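Local coordinates for protein alkaline phosphatase D (Bacillus subtilis, PDB 2YEQ) that hydrolyses phosphate esters as a phosphodiesterase and alkaline phosphatase whose active site holds iron and calcium, at residues A383-N388 with P431-F436; Q331-K336 with G402-G407. All coordinates share one frame; numbering follows the deposited sequence.

Interaction 1 of 2, residues A383-N388 with P431-F436. With EDO (1,2-ethanediol), chain B.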
loop_
_atom_site.group_PDB
_atom_site.type_symbol
_atom_site.label_atom_id
_atom_site.label_comp_id
_atom_site.label_asym_id
_atom_site.label_seq_id
_atom_site.Cartn_x
_atom_site.Cartn_y
_atom_site.Cartn_z
ATOM N N ALA A 383 -7.957 0.044 9.851
ATOM C CA ALA A 383 -9.386 -0.260 9.977
ATOM C C ALA A 383 -10.054 0.145 8.684
ATOM O O ALA A 383 -9.532 0.938 7.887
ATOM C CB ALA A 383 -10.028 0.440 11.196
ATOM N N SER A 384 -11.193 -0.476 8.419
ATOM C CA SER A 384 -11.909 -0.212 7.192
ATOM C C SER A 384 -12.888 0.921 7.392
ATOM O O SER A 384 -13.609 0.945 8.379
ATOM C CB SER A 384 -12.694 -1.465 6.761
ATOM O OG SER A 384 -11.838 -2.462 6.263
ATOM N N TRP A 385 -12.930 1.820 6.421
ATOM C CA TRP A 385 -13.918 2.890 6.362
ATOM C C TRP A 385 -14.375 3.065 4.910
ATOM O O TRP A 385 -13.690 2.666 3.978
ATOM C CB TRP A 385 -13.332 4.233 6.848
ATOM C CG TRP A 385 -12.700 4.259 8.210
ATOM C CD1 TRP A 385 -11.448 3.832 8.534
ATOM C CD2 TRP A 385 -13.250 4.812 9.414
ATOM N NE1 TRP A 385 -11.192 4.050 9.860
ATOM C CE2 TRP A 385 -12.268 4.664 10.428
ATOM C CE3 TRP A 385 -14.479 5.408 9.742
ATOM C CZ2 TRP A 385 -12.474 5.069 11.745
ATOM C CZ3 TRP A 385 -14.687 5.804 11.060
ATOM C CH2 TRP A 385 -13.679 5.638 12.045
ATOM N N ALA A 386 -15.528 3.703 4.712
ATOM C CA ALA A 386 -15.952 4.130 3.398
ATOM C C ALA A 386 -16.726 5.443 3.537
ATOM O O ALA A 386 -17.479 5.602 4.498
ATOM C CB ALA A 386 -16.822 3.051 2.716
ATOM N N SER A 387 -16.503 6.357 2.603
ATOM C CA SER A 387 -17.089 7.702 2.647
ATOM C C SER A 387 -17.562 8.137 1.297
ATOM O O SER A 387 -16.885 7.935 0.276
ATOM C CB SER A 387 -16.056 8.771 3.110
ATOM O OG SER A 387 -15.748 8.600 4.476
ATOM N N ASN A 388 -18.697 8.833 1.290
ATOM C CA ASN A 388 -19.037 9.694 0.174
ATOM C C ASN A 388 -18.117 10.929 0.199
ATOM O O ASN A 388 -17.904 11.526 1.256
ATOM C CB ASN A 388 -20.511 10.154 0.305
ATOM C CG ASN A 388 -21.507 9.007 0.083
ATOM O OD1 ASN A 388 -22.508 8.853 0.811
ATOM N ND2 ASN A 388 -21.213 8.186 -0.910
ATOM N N PRO A 431 -21.218 12.489 8.939
ATOM C CA PRO A 431 -22.310 11.746 8.267
ATOM C C PRO A 431 -21.997 11.322 6.830
ATOM O O PRO A 431 -22.719 10.520 6.256
ATOM C CB PRO A 431 -23.489 12.751 8.290
ATOM C CG PRO A 431 -22.842 14.101 8.500
ATOM C CD PRO A 431 -21.683 13.808 9.407
ATOM N N HIS A 432 -20.954 11.868 6.225
ATOM C CA HIS A 432 -20.487 11.372 4.943
ATOM C C HIS A 432 -19.873 9.951 5.036
ATOM O O HIS A 432 -19.732 9.274 4.021
ATOM C CB HIS A 432 -19.465 12.325 4.322
ATOM C CG HIS A 432 -18.274 12.568 5.192
ATOM N ND1 HIS A 432 -18.315 13.401 6.290
ATOM C CD2 HIS A 432 -17.025 12.044 5.160
ATOM C CE1 HIS A 432 -17.136 13.384 6.893
ATOM N NE2 HIS A 432 -16.331 12.580 6.219
ATOM N N ILE A 433 -19.528 9.517 6.242
ATOM C CA ILE A 433 -18.910 8.232 6.460
ATOM C C ILE A 433 -19.999 7.145 6.568
ATOM O O ILE A 433 -20.854 7.179 7.455
ATOM C CB ILE A 433 -17.996 8.208 7.727
ATOM C CG1 ILE A 433 -16.868 9.255 7.631
ATOM C CG2 ILE A 433 -17.367 6.823 7.893
ATOM C CD1 ILE A 433 -15.801 9.199 8.758
ATOM N N GLN A 434 -19.897 6.149 5.703
ATOM C CA GLN A 434 -20.945 5.143 5.537
ATOM C C GLN A 434 -20.614 3.800 6.171
ATOM O O GLN A 434 -21.486 2.931 6.242
ATOM C CB GLN A 434 -21.181 4.920 4.042
ATOM C CG GLN A 434 -21.564 6.169 3.279
ATOM C CD GLN A 434 -22.818 6.792 3.861
ATOM O OE1 GLN A 434 -23.832 6.109 3.999
ATOM N NE2 GLN A 434 -22.736 8.065 4.265
ATOM N N PHE A 435 -19.372 3.611 6.629
ATOM C CA PHE A 435 -18.929 2.285 7.062
ATOM C C PHE A 435 -17.723 2.348 7.998
ATOM O O PHE A 435 -16.844 3.149 7.772
ATOM C CB PHE A 435 -18.560 1.476 5.821
ATOM C CG PHE A 435 -18.098 0.054 6.114
ATOM C CD1 PHE A 435 -18.929 -0.849 6.748
ATOM C CD2 PHE A 435 -16.848 -0.376 5.702
ATOM C CE1 PHE A 435 -18.521 -2.148 6.982
ATOM C CE2 PHE A 435 -16.418 -1.696 5.945
ATOM C CZ PHE A 435 -17.238 -2.568 6.579
ATOM N N PHE A 436 -17.734 1.528 9.046
ATOM C CA PHE A 436 -16.556 1.244 9.845
ATOM C C PHE A 436 -16.520 -0.248 10.154
ATOM O O PHE A 436 -17.554 -0.832 10.471
ATOM C CB PHE A 436 -16.535 1.999 11.191
ATOM C CG PHE A 436 -15.363 1.625 12.057
ATOM C CD1 PHE A 436 -14.119 2.175 11.801
ATOM C CD2 PHE A 436 -15.488 0.681 13.063
ATOM C CE1 PHE A 436 -13.002 1.820 12.535
ATOM C CE2 PHE A 436 -14.381 0.300 13.820
ATOM C CZ PHE A 436 -13.123 0.884 13.560
HETATM C C1 EDO B . -20.163 16.660 6.175
HETATM O O1 EDO B . -19.706 16.072 7.412
HETATM C C2 EDO B . -20.258 15.686 4.999
HETATM O O2 EDO B . -19.283 15.893 3.944
#

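Interaction 2 of 2, residues Q331-K336 with G402-G407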
loop_
_atom_site.group_PDB
_atom_site.type_symbol
_atom_site.label_atom_id
_atom_site.label_comp_id
_atom_site.label_asym_id
_atom_site.label_seq_id
_atom_site.Cartn_x
_atom_site.Cartn_y
_atom_site.Cartn_z
ATOM N N GLN A 331 -2.088 6.912 0.310
ATOM C CA GLN A 331 -1.718 6.354 1.598
ATOM C C GLN A 331 -2.644 6.595 2.743
ATOM O O GLN A 331 -2.833 5.710 3.596
ATOM C CB GLN A 331 -0.334 6.917 2.008
ATOM C CG GLN A 331 0.826 6.496 1.127
ATOM C CD GLN A 331 0.863 7.136 -0.245
ATOM O OE1 GLN A 331 0.328 8.234 -0.475
ATOM N NE2 GLN A 331 1.545 6.456 -1.180
ATOM N N ILE A 332 -3.171 7.819 2.830
ATOM C CA ILE A 332 -3.721 8.320 4.076
ATOM C C ILE A 332 -5.173 8.832 3.956
ATOM O O ILE A 332 -5.673 9.129 2.876
ATOM C CB ILE A 332 -2.802 9.449 4.648
ATOM C CG1 ILE A 332 -2.454 10.455 3.564
ATOM C CG2 ILE A 332 -1.503 8.854 5.303
ATOM C CD1 ILE A 332 -1.944 11.815 4.099
ATOM N N PHE A 333 -5.832 8.919 5.092
ATOM C CA PHE A 333 -7.260 9.254 5.155
ATOM C C PHE A 333 -7.567 10.598 4.479
ATOM O O PHE A 333 -7.066 11.650 4.887
ATOM C CB PHE A 333 -7.701 9.233 6.597
ATOM C CG PHE A 333 -9.163 8.905 6.807
ATOM C CD1 PHE A 333 -10.151 9.834 6.525
ATOM C CD2 PHE A 333 -9.538 7.691 7.353
ATOM C CE1 PHE A 333 -11.518 9.529 6.752
ATOM C CE2 PHE A 333 -10.881 7.398 7.602
ATOM C CZ PHE A 333 -11.862 8.320 7.284
ATOM N N PHE A 334 -8.399 10.547 3.432
ATOM C CA PHE A 334 -8.677 11.704 2.589
ATOM C C PHE A 334 -9.921 12.504 3.028
ATOM O O PHE A 334 -9.922 13.747 2.967
ATOM C CB PHE A 334 -8.857 11.251 1.150
ATOM C CG PHE A 334 -9.038 12.364 0.170
ATOM C CD1 PHE A 334 -7.943 13.020 -0.367
ATOM C CD2 PHE A 334 -10.312 12.742 -0.256
ATOM C CE1 PHE A 334 -8.109 14.055 -1.286
ATOM C CE2 PHE A 334 -10.481 13.776 -1.167
ATOM C CZ PHE A 334 -9.395 14.427 -1.686
ATOM N N ALA A 335 -10.981 11.805 3.421
ATOM C CA ALA A 335 -12.224 12.470 3.798
ATOM C C ALA A 335 -12.068 13.213 5.115
ATOM O O ALA A 335 -11.112 12.974 5.863
ATOM C CB ALA A 335 -13.387 11.471 3.874
ATOM N N LYS A 336 -13.016 14.116 5.391
ATOM C CA LYS A 336 -13.143 14.736 6.706
ATOM C C LYS A 336 -13.314 13.658 7.760
ATOM O O LYS A 336 -14.108 12.723 7.593
ATOM C CB LYS A 336 -14.335 15.719 6.728
ATOM C CG LYS A 336 -14.661 16.337 8.077
ATOM C CD LYS A 336 -15.941 17.230 7.999
ATOM C CE LYS A 336 -16.573 17.508 9.368
ATOM N NZ LYS A 336 -17.270 16.354 10.007
ATOM N N GLY A 402 -17.402 11.714 -5.739
ATOM C CA GLY A 402 -16.789 10.390 -5.700
ATOM C C GLY A 402 -16.932 9.697 -4.389
ATOM O O GLY A 402 -17.814 10.011 -3.597
ATOM N N ALA A 403 -16.026 8.756 -4.138
ATOM C CA ALA A 403 -16.042 7.956 -2.925
ATOM C C ALA A 403 -14.612 7.622 -2.485
ATOM O O ALA A 403 -13.710 7.586 -3.314
ATOM C CB ALA A 403 -16.803 6.645 -3.155
ATOM N N GLU A 404 -14.453 7.372 -1.193
ATOM C CA GLU A 404 -13.193 6.889 -0.624
ATOM C C GLU A 404 -13.399 5.527 0.011
ATOM O O GLU A 404 -14.296 5.350 0.819
ATOM C CB GLU A 404 -12.650 7.849 0.459
ATOM C CG GLU A 404 -11.293 7.381 1.012
ATOM C CD GLU A 404 -10.652 8.285 2.081
ATOM O OE1 GLU A 404 -11.371 9.049 2.791
ATOM O OE2 GLU A 404 -9.404 8.153 2.246
ATOM N N PHE A 405 -12.530 4.575 -0.343
ATOM C CA PHE A 405 -12.468 3.286 0.318
ATOM C C PHE A 405 -11.157 3.177 1.076
ATOM O O PHE A 405 -10.083 3.097 0.462
ATOM C CB PHE A 405 -12.561 2.182 -0.747
ATOM C CG PHE A 405 -13.818 2.286 -1.565
ATOM C CD1 PHE A 405 -15.044 2.057 -0.963
ATOM C CD2 PHE A 405 -13.787 2.679 -2.870
ATOM C CE1 PHE A 405 -16.242 2.195 -1.684
ATOM C CE2 PHE A 405 -15.013 2.828 -3.621
ATOM C CZ PHE A 405 -16.218 2.581 -2.998
ATOM N N VAL A 406 -11.263 3.173 2.392
ATOM C CA VAL A 406 -10.133 3.049 3.280
ATOM C C VAL A 406 -10.038 1.590 3.678
ATOM O O VAL A 406 -10.926 1.036 4.305
ATOM C CB VAL A 406 -10.311 3.895 4.558
ATOM C CG1 VAL A 406 -9.090 3.768 5.500
ATOM C CG2 VAL A 406 -10.597 5.387 4.181
ATOM N N GLY A 407 -8.958 0.947 3.302
ATOM C CA GLY A 407 -8.773 -0.439 3.687
ATOM C C GLY A 407 -8.164 -0.654 5.033
ATOM O O GLY A 407 -7.241 0.059 5.443
#

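Interaction 1 of 2, residues A383-N388 with P431-F436
Trp385 and Phe436 form a non-hydrogen-bonded pair between two antiparallel strands, 384-388 and 433-436, at the edge of the seven-stranded mixed sheet of the calcineurin-like phosphatase domain; within this chain 433-437 is an outermost strand. A classic beta bulge breaks the register: Gln434 and Phe435 both lie opposite Ala386. The carbonyl of Ala386 takes the amide of Gln434 (N to O 2.8 Å, N-H...O 163°), whereas both bonds between Ala386 and Phe435 are weak. Beyond the bulge, Asn388 N is hydrogen-bonded to O of His432, the residue just before the strand (3.0 Å).

On the sheet face of Trp385, Ser387, Ile433 and Phe436, the indole carries the packing. Phe436 turns an edge onto its six-membered ring, a T-shaped pair with planes at 64° and CD1 of Phe436 3.3 Å from CZ2 of Trp385. Further along the same edge, Phe436 CE1 lies 3.5 Å from Ala383 CB. Ile433 CG2 meets the rim of the indole in its plane, 3.7 Å from Trp385 CE3. Ile426 of helix 423-429 also touches the indole. An alanine in place of Trp385 would probably open a gap beside Phe436 and Ile433 and leave the phenyl edge without the ring face it meets. On the other face, Ala386 CB packs against Phe435 CB, with Tyr456 and Leu484 touching Ala386.

The imidazole of His432 has two polar partners: NE2 bonds to the carbonyl of Lys336, and ND1 is hydrogen-bonded to O1 of a 1,2-ethanediol (3.2 Å), probably from the crystallisation liquor. With a carbonyl as acceptor, NE2 probably carries a proton, and the ring ties the turn just before this edge strand to the loop that holds Lys336.

Interaction 2 of 2, residues Q331-K336 with G402-G407
Glu404, on strand 400-406 of the mixed sheet in the calcineurin-like phosphatase domain, receives two successive backbone amides of the loop 331-336, each on a separate carboxylate oxygen. Both hydrogen bonds measure 2.9 Å: Phe334 N to Glu404 OE2, on the syn side but tilted 25° out of the carboxylate plane, and Ala335 N to Glu404 OE1, from above that plane. The side chain reaches the loop extended, with CG anti to the backbone N (chi1 -177°) and CD anti to CA (chi2 179°). Thr378 OG1, from the adjoining strand 374-378, is a second partner of OE2, so this buried acid has three bonds, which fix its rotation and would probably help to stabilise its negative charge.

The apolar contact lies beside the carboxylate. Phe333 and Val406 cross at about a right angle, the CG2 methyl of Val406 lying over one face of the phenyl ring, 4.0 Å from CE2 of Phe333. The same ring stacks with Trp337.

Two loop carbons pack against the carboxylate oxygens. Phe334 CB sits 3.3 Å from Glu404 OE2, while its ring leads away from the strand to meet Trp352 edge-to-face. Ala335 CB approaches the other oxygen, 3.3 Å from Glu404 OE1.

The two contacts lie on one side of the chain's centre, their centres 8 Å apart, and their segments alternate along the sequence: 331-336, 383-388, 402-407, 431-436. Strands 384-390 and 400-406 follow each other in the chain and are antiparallel neighbours in the seven-stranded sheet, probably hydrogen-bonded through Glu404 N and Ser387 O, 2.9 Å apart. Interaction 1 adds the outermost strand 433-437 to this pair, while interaction 2 fastens a loop to it. Trp385 CG and Phe333 CE2, 3.7 Å apart, connect the two aromatic groups. The sheet edge and loop 331-336, whose Ile332 side chain lies about 6 Å from a calcium ion, thus form one continuous packed unit.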